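PDB 5V01: competence damage-inducible protein A from Klebsiella pneumoniae subsp. pneumoniae MGH 78578, which is of unknown function but belongs to the CinA family, some members of which deamidate nicotinamide mononucleotide. Local coordinates for residues Q138-R143 / S166-H171; F131-R136 / L162-E167. One frame throughout, in Å; residues are numbered along the deposited sequence. Where two conformers were deposited one is given.

Interaction 1: Q138-R143 / S166-H171; sequences QTETKR and SEKLAH. With NA (sodium ion), chain E.
Glu140 and Lys168 carry this contact alone, a salt bridge between an edge strand of the sheet and the last turn of helix 150-169. Along strand 138-143 the side chains alternate. Thr139 turns to the far face of the sheet, where its short, beta-branched side chain fits an extended backbone and packs on Ser96 of helix 89-103. Glu140 points toward the segment 166-171. Its CG lies beside the backbone N (chi1 -70°) and the chain then runs out extended. Lys168 comes from the opposite direction, so the two chains slide past each other and together bridge the 10.2 Å between the CA atoms of Glu140 and Lys168; the last torsion of Lys168 bends (chi4 -60°) to turn the ammonium onto the acid. Lys168 NZ gives Glu140 OE1 a bond of 2.7 Å, arriving nearly in line with the C-O bond. The two long, flexible residues suit a place where strand and helix are too far apart for short side chains, and Lys168 also makes a cation-pi contact with Trp133, so its charge is used twice. Thr141 again faces helix 89-103, its hydroxyl bonded to Glu89, and Lys142 returns to the Glu140 side to touch Trp133. On the helical side, the chain turns at its end: His171 ND1 donates to Glu167 O at 3.0 Å, while Ala170 N reaches the same oxygen from the opposite face of its plane. Close by, Ser166 O binds a sodium ion at 2.3 Å. Strand residues facing helices alternately on two sides are characteristic of a three-layer alpha/beta/alpha sandwich, here tied at its rim by a salt bridge.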
loop_
_atom_site.group_PDB
_atom_site.type_symbol
_atom_site.label_atom_id
_atom_site.label_comp_id
_atom_site.label_asym_id
_atom_site.label_seq_id
_atom_site.Cartn_x
_atom_site.Cartn_y
_atom_site.Cartn_z
ATOM N N GLN A 138 3.862 20.666 -9.020
ATOM C CA GLN A 138 4.852 20.639 -10.108
ATOM C C GLN A 138 5.104 19.132 -10.328
ATOM O O GLN A 138 5.665 18.494 -9.457
ATOM C CB GLN A 138 6.130 21.446 -9.756
ATOM C CG GLN A 138 6.586 22.463 -10.816
ATOM C CD GLN A 138 5.598 23.614 -11.023
ATOM O OE1 GLN A 138 4.988 24.112 -10.073
ATOM N NE2 GLN A 138 5.440 24.042 -12.267
ATOM N N THR A 139 4.627 18.580 -11.455
ATOM C CA THR A 139 4.731 17.133 -11.774
ATOM C C THR A 139 5.687 16.849 -12.924
ATOM O O THR A 139 5.589 17.461 -13.994
ATOM C CB THR A 139 3.361 16.496 -12.117
ATOM O OG1 THR A 139 2.462 16.716 -11.030
ATOM C CG2 THR A 139 3.468 14.971 -12.345
ATOM N N GLU A 140 6.624 15.951 -12.677
ATOM C CA GLU A 140 7.498 15.409 -13.691
ATOM C C GLU A 140 7.185 13.939 -13.855
ATOM O O GLU A 140 6.830 13.260 -12.868
ATOM C CB GLU A 140 8.963 15.550 -13.261
ATOM C CG GLU A 140 9.487 16.965 -13.250
ATOM C CD GLU A 140 10.669 17.202 -12.314
ATOM O OE1 GLU A 140 11.284 16.248 -11.775
ATOM O OE2 GLU A 140 10.996 18.390 -12.121
ATOM N N THR A 141 7.349 13.428 -15.064
ATOM C CA THR A 141 7.078 12.035 -15.352
ATOM C C THR A 141 8.248 11.376 -16.051
ATOM O O THR A 141 9.091 12.046 -16.650
ATOM C CB THR A 141 5.834 11.874 -16.240
ATOM O OG1 THR A 141 6.101 12.505 -17.512
ATOM C CG2 THR A 141 4.616 12.476 -15.561
ATOM N N LYS A 142 8.274 10.052 -16.003
ATOM C CA LYS A 142 9.311 9.262 -16.658
ATOM C C LYS A 142 8.806 7.881 -16.980
ATOM O O LYS A 142 8.184 7.239 -16.132
ATOM C CB LYS A 142 10.542 9.128 -15.750
ATOM C CG LYS A 142 11.691 8.288 -16.299
ATOM C CD LYS A 142 12.558 9.115 -17.225
ATOM C CE LYS A 142 13.883 8.436 -17.503
ATOM N NZ LYS A 142 13.828 7.623 -18.741
ATOM N N ARG A 143 9.071 7.428 -18.202
ATOM C CA ARG A 143 8.810 6.055 -18.629
ATOM C C ARG A 143 10.106 5.267 -18.574
ATOM O O ARG A 143 11.127 5.711 -19.110
ATOM C CB ARG A 143 8.272 6.043 -20.056
ATOM C CG ARG A 143 7.983 4.660 -20.620
ATOM C CD ARG A 143 7.547 4.749 -22.082
ATOM N NE ARG A 143 7.154 3.457 -22.640
ATOM C CZ ARG A 143 8.009 2.526 -23.064
ATOM N NH1 ARG A 143 9.317 2.748 -22.992
ATOM N NH2 ARG A 143 7.557 1.370 -23.560
ATOM N N SER A 166 15.109 10.830 -4.146
ATOM C CA SER A 166 16.293 11.274 -3.381
ATOM C C SER A 166 17.052 12.396 -4.097
ATOM O O SER A 166 17.447 13.408 -3.473
ATOM C CB SER A 166 17.220 10.089 -3.013
ATOM O OG SER A 166 18.097 9.649 -4.055
ATOM N N GLU A 167 17.197 12.225 -5.409
ATOM C CA GLU A 167 17.808 13.226 -6.270
ATOM C C GLU A 167 17.001 14.509 -6.306
ATOM O O GLU A 167 17.543 15.602 -6.138
ATOM C CB GLU A 167 18.059 12.652 -7.666
ATOM C CG GLU A 167 18.961 13.458 -8.582
ATOM C CD GLU A 167 18.332 14.683 -9.186
ATOM O OE1 GLU A 167 17.092 14.833 -9.208
ATOM O OE2 GLU A 167 19.120 15.527 -9.646
ATOM N N LYS A 168 15.687 14.372 -6.493
ATOM C CA LYS A 168 14.831 15.537 -6.564
ATOM C C LYS A 168 14.792 16.342 -5.282
ATOM O O LYS A 168 14.791 17.576 -5.331
ATOM C CB LYS A 168 13.425 15.176 -7.036
ATOM C CG LYS A 168 13.408 14.693 -8.480
ATOM C CD LYS A 168 12.096 14.053 -8.898
ATOM C CE LYS A 168 12.219 13.176 -10.140
ATOM N NZ LYS A 168 12.693 13.947 -11.295
ATOM N N LEU A 169 14.844 15.660 -4.136
ATOM C CA LEU A 169 14.836 16.334 -2.848
ATOM C C LEU A 169 16.046 17.227 -2.645
ATOM O O LEU A 169 15.952 18.181 -1.903
ATOM C CB LEU A 169 14.727 15.328 -1.697
ATOM C CG LEU A 169 13.322 14.727 -1.539
ATOM C CD1 LEU A 169 13.343 13.474 -0.674
ATOM C CD2 LEU A 169 12.362 15.757 -0.976
ATOM N N ALA A 170 17.156 16.908 -3.317
ATOM C CA ALA A 170 18.370 17.706 -3.212
ATOM C C ALA A 170 18.287 19.044 -3.983
ATOM O O ALA A 170 19.194 19.861 -3.865
ATOM C CB ALA A 170 19.562 16.882 -3.673
ATOM N N HIS A 171 17.191 19.261 -4.731
ATOM C CA HIS A 171 17.047 20.460 -5.550
ATOM C C HIS A 171 15.744 21.211 -5.421
ATOM O O HIS A 171 15.663 22.364 -5.817
ATOM C CB HIS A 171 17.293 20.086 -7.008
ATOM C CG HIS A 171 18.643 19.485 -7.199
ATOM N ND1 HIS A 171 18.922 18.144 -7.106
ATOM C CD2 HIS A 171 19.842 20.100 -7.325
ATOM C CE1 HIS A 171 20.234 17.959 -7.223
ATOM N NE2 HIS A 171 20.807 19.131 -7.360
HETATM NA NA NA E . 18.274 13.828 -1.393
HETATM O O HOH W 1 16.828 12.313 -0.154
HETATM O O HOH W 2 20.151 13.338 0.593
#

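Interaction 2: F131-R136 / L162-E167; sequences FAWNFR and LAALSE. With NA (sodium ion), chain E.
The indole of Trp133 meets Ala164 and Leu165 of helix 150-169 obliquely, and its orientation decides which atoms touch. With CG beside the backbone N (chi1 -57°) and the ring turned across the chain (chi2 -102°), the benzo part of the indole reaches the methyl of Ala164: Trp133 CZ2 lies 3.4 Å from Ala164 CB, and CE2 of the same ring 3.8 Å from it. The CB of Ala164 points toward the strand, and a methyl suits the place because it fits beside the broad ring. The nearest approach of the two backbones is one residue further on, with 7.4 Å between the CA atoms of Trp133 and Leu165. The pyrrole end of the indole passes beside Leu165, Trp133 CD1 standing 4.3 Å from Leu165 CB. The CB of Leu165 points neither at the strand nor away from it, and its side chain packs on Ile109 of strand 107-113, on Val22 of helix 15-29 and on Trp172. Trp133 NE1 also lies 3.9 Å from Leu165 N. That proximity of two N-H groups makes sense because NE1 is hydrogen-bonded to Ala161 O, the carbonyl that a regular helix would offer to Leu165 N. A tryptophan suits this place, for it offers a broad apolar surface between sheet and helix yet can bury its one polar atom against the helix backbone. The chemistry is thus mainly dispersion between aromatic and aliphatic carbon, with the indole N-H satisfied by Ala161 O, a bond that probably limits the rotation of the ring.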
loop_
_atom_site.group_PDB
_atom_site.type_symbol
_atom_site.label_atom_id
_atom_site.label_comp_id
_atom_site.label_asym_id
_atom_site.label_seq_id
_atom_site.Cartn_x
_atom_site.Cartn_y
_atom_site.Cartn_z
ATOM N N PHE A 131 6.192 6.671 -14.126
ATOM C CA PHE A 131 6.374 7.308 -12.844
ATOM C C PHE A 131 5.936 8.747 -12.924
ATOM O O PHE A 131 6.205 9.400 -13.961
ATOM C CB PHE A 131 7.868 7.310 -12.466
ATOM C CG PHE A 131 8.454 5.934 -12.296
ATOM C CD1 PHE A 131 8.885 5.217 -13.387
ATOM C CD2 PHE A 131 8.538 5.348 -11.025
ATOM C CE1 PHE A 131 9.393 3.943 -13.242
ATOM C CE2 PHE A 131 9.051 4.074 -10.874
ATOM C CZ PHE A 131 9.496 3.370 -11.970
ATOM N N ALA A 132 5.347 9.260 -11.849
ATOM C CA ALA A 132 5.121 10.692 -11.650
ATOM C C ALA A 132 5.600 11.105 -10.272
ATOM O O ALA A 132 5.318 10.392 -9.292
ATOM C CB ALA A 132 3.656 11.034 -11.796
ATOM N N TRP A 133 6.321 12.220 -10.191
ATOM C CA TRP A 133 6.703 12.830 -8.927
ATOM C C TRP A 133 6.086 14.219 -8.962
ATOM O O TRP A 133 6.403 15.024 -9.859
ATOM C CB TRP A 133 8.229 12.909 -8.750
ATOM C CG TRP A 133 8.945 11.627 -8.839
ATOM C CD1 TRP A 133 9.428 10.869 -7.773
ATOM C CD2 TRP A 133 9.365 10.949 -10.023
ATOM N NE1 TRP A 133 10.082 9.774 -8.245
ATOM C CE2 TRP A 133 10.057 9.783 -9.613
ATOM C CE3 TRP A 133 9.264 11.223 -11.398
ATOM C CZ2 TRP A 133 10.616 8.885 -10.526
ATOM C CZ3 TRP A 133 9.818 10.330 -12.290
ATOM C CH2 TRP A 133 10.495 9.187 -11.860
ATOM N N ASN A 134 5.177 14.485 -8.037
ATOM C CA ASN A 134 4.370 15.685 -7.988
ATOM C C ASN A 134 4.750 16.439 -6.715
ATOM O O ASN A 134 4.464 15.975 -5.624
ATOM C CB ASN A 134 2.899 15.286 -8.074
ATOM C CG ASN A 134 1.939 16.444 -7.986
ATOM O OD1 ASN A 134 2.280 17.534 -7.536
ATOM N ND2 ASN A 134 0.694 16.180 -8.377
ATOM N N PHE A 135 5.440 17.576 -6.868
ATOM C CA PHE A 135 5.849 18.421 -5.755
ATOM C C PHE A 135 4.900 19.617 -5.752
ATOM O O PHE A 135 5.032 20.518 -6.582
ATOM C CB PHE A 135 7.323 18.871 -5.929
ATOM C CG PHE A 135 7.797 19.860 -4.895
ATOM C CD1 PHE A 135 7.701 19.619 -3.544
ATOM C CD2 PHE A 135 8.408 21.025 -5.305
ATOM C CE1 PHE A 135 8.145 20.540 -2.601
ATOM C CE2 PHE A 135 8.859 21.957 -4.379
ATOM C CZ PHE A 135 8.694 21.729 -3.025
ATOM N N ARG A 136 3.943 19.615 -4.833
ATOM C CA ARG A 136 3.013 20.730 -4.630
ATOM C C ARG A 136 2.308 21.184 -5.914
ATOM O O ARG A 136 2.046 22.369 -6.089
ATOM C CB ARG A 136 3.751 21.900 -3.950
ATOM C CG ARG A 136 4.252 21.543 -2.563
ATOM C CD ARG A 136 4.978 22.667 -1.844
ATOM N NE ARG A 136 5.053 22.397 -0.408
ATOM C CZ ARG A 136 5.816 23.059 0.463
ATOM N NH1 ARG A 136 6.610 24.051 0.065
ATOM N NH2 ARG A 136 5.785 22.731 1.753
ATOM N N LEU A 162 12.351 5.697 -5.574
ATOM C CA LEU A 162 13.006 6.250 -4.406
ATOM C C LEU A 162 14.318 6.963 -4.755
ATOM O O LEU A 162 14.618 8.004 -4.175
ATOM C CB LEU A 162 13.258 5.168 -3.354
ATOM C CG LEU A 162 11.992 4.597 -2.701
ATOM C CD1 LEU A 162 12.322 3.270 -2.004
ATOM C CD2 LEU A 162 11.365 5.591 -1.736
ATOM N N ALA A 163 15.119 6.360 -5.636
ATOM C CA ALA A 163 16.399 6.963 -6.030
ATOM C C ALA A 163 16.138 8.298 -6.723
ATOM O O ALA A 163 16.823 9.295 -6.456
ATOM C CB ALA A 163 17.183 6.030 -6.924
ATOM N N ALA A 164 15.138 8.331 -7.598
ATOM C CA ALA A 164 14.804 9.590 -8.287
ATOM C C ALA A 164 14.271 10.635 -7.300
ATOM O O ALA A 164 14.593 11.823 -7.364
ATOM C CB ALA A 164 13.805 9.342 -9.393
ATOM N N LEU A 165 13.440 10.185 -6.349
ATOM C CA LEU A 165 12.959 11.084 -5.307
ATOM C C LEU A 165 14.128 11.672 -4.503
ATOM O O LEU A 165 14.129 12.867 -4.217
ATOM C CB LEU A 165 12.020 10.343 -4.362
ATOM C CG LEU A 165 11.519 11.182 -3.175
ATOM C CD1 LEU A 165 10.708 12.385 -3.649
ATOM C CD2 LEU A 165 10.729 10.338 -2.185
ATOM N N SER A 166 15.109 10.830 -4.146
ATOM C CA SER A 166 16.293 11.274 -3.381
ATOM C C SER A 166 17.052 12.396 -4.097
ATOM O O SER A 166 17.447 13.408 -3.473
ATOM C CB SER A 166 17.220 10.089 -3.013
ATOM O OG SER A 166 18.097 9.649 -4.055
ATOM N N GLU A 167 17.197 12.225 -5.409
ATOM C CA GLU A 167 17.808 13.226 -6.270
ATOM C C GLU A 167 17.001 14.509 -6.306
ATOM O O GLU A 167 17.543 15.602 -6.138
ATOM C CB GLU A 167 18.059 12.652 -7.666
ATOM C CG GLU A 167 18.961 13.458 -8.582
ATOM C CD GLU A 167 18.332 14.683 -9.186
ATOM O OE1 GLU A 167 17.092 14.833 -9.208
ATOM O OE2 GLU A 167 19.120 15.527 -9.646
HETATM NA NA NA E . 18.274 13.828 -1.393
HETATM O O HOH W 1 16.828 12.313 -0.154
HETATM O O HOH W 2 20.151 13.338 0.593
#

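In the fold
Both contacts fasten helix 150-169 to the same sheet, through the neighbouring antiparallel strands 128-135 and 138-145, and their centres are only about 4 Å apart. Interaction 2 is the core contact: buried residues, an aromatic ring on the inner strand against small aliphatic groups of the helix. Interaction 1 lies farther out, on the outermost strand and the last helical turn, where charged residues with long reach replace apolar ones. The strands themselves are joined by probable backbone hydrogen bonds, Trp133 N to Glu140 O and Phe131 N to Lys142 O. Chemistry therefore follows depth, passing from apolar packing inside to an ion pair at the surface.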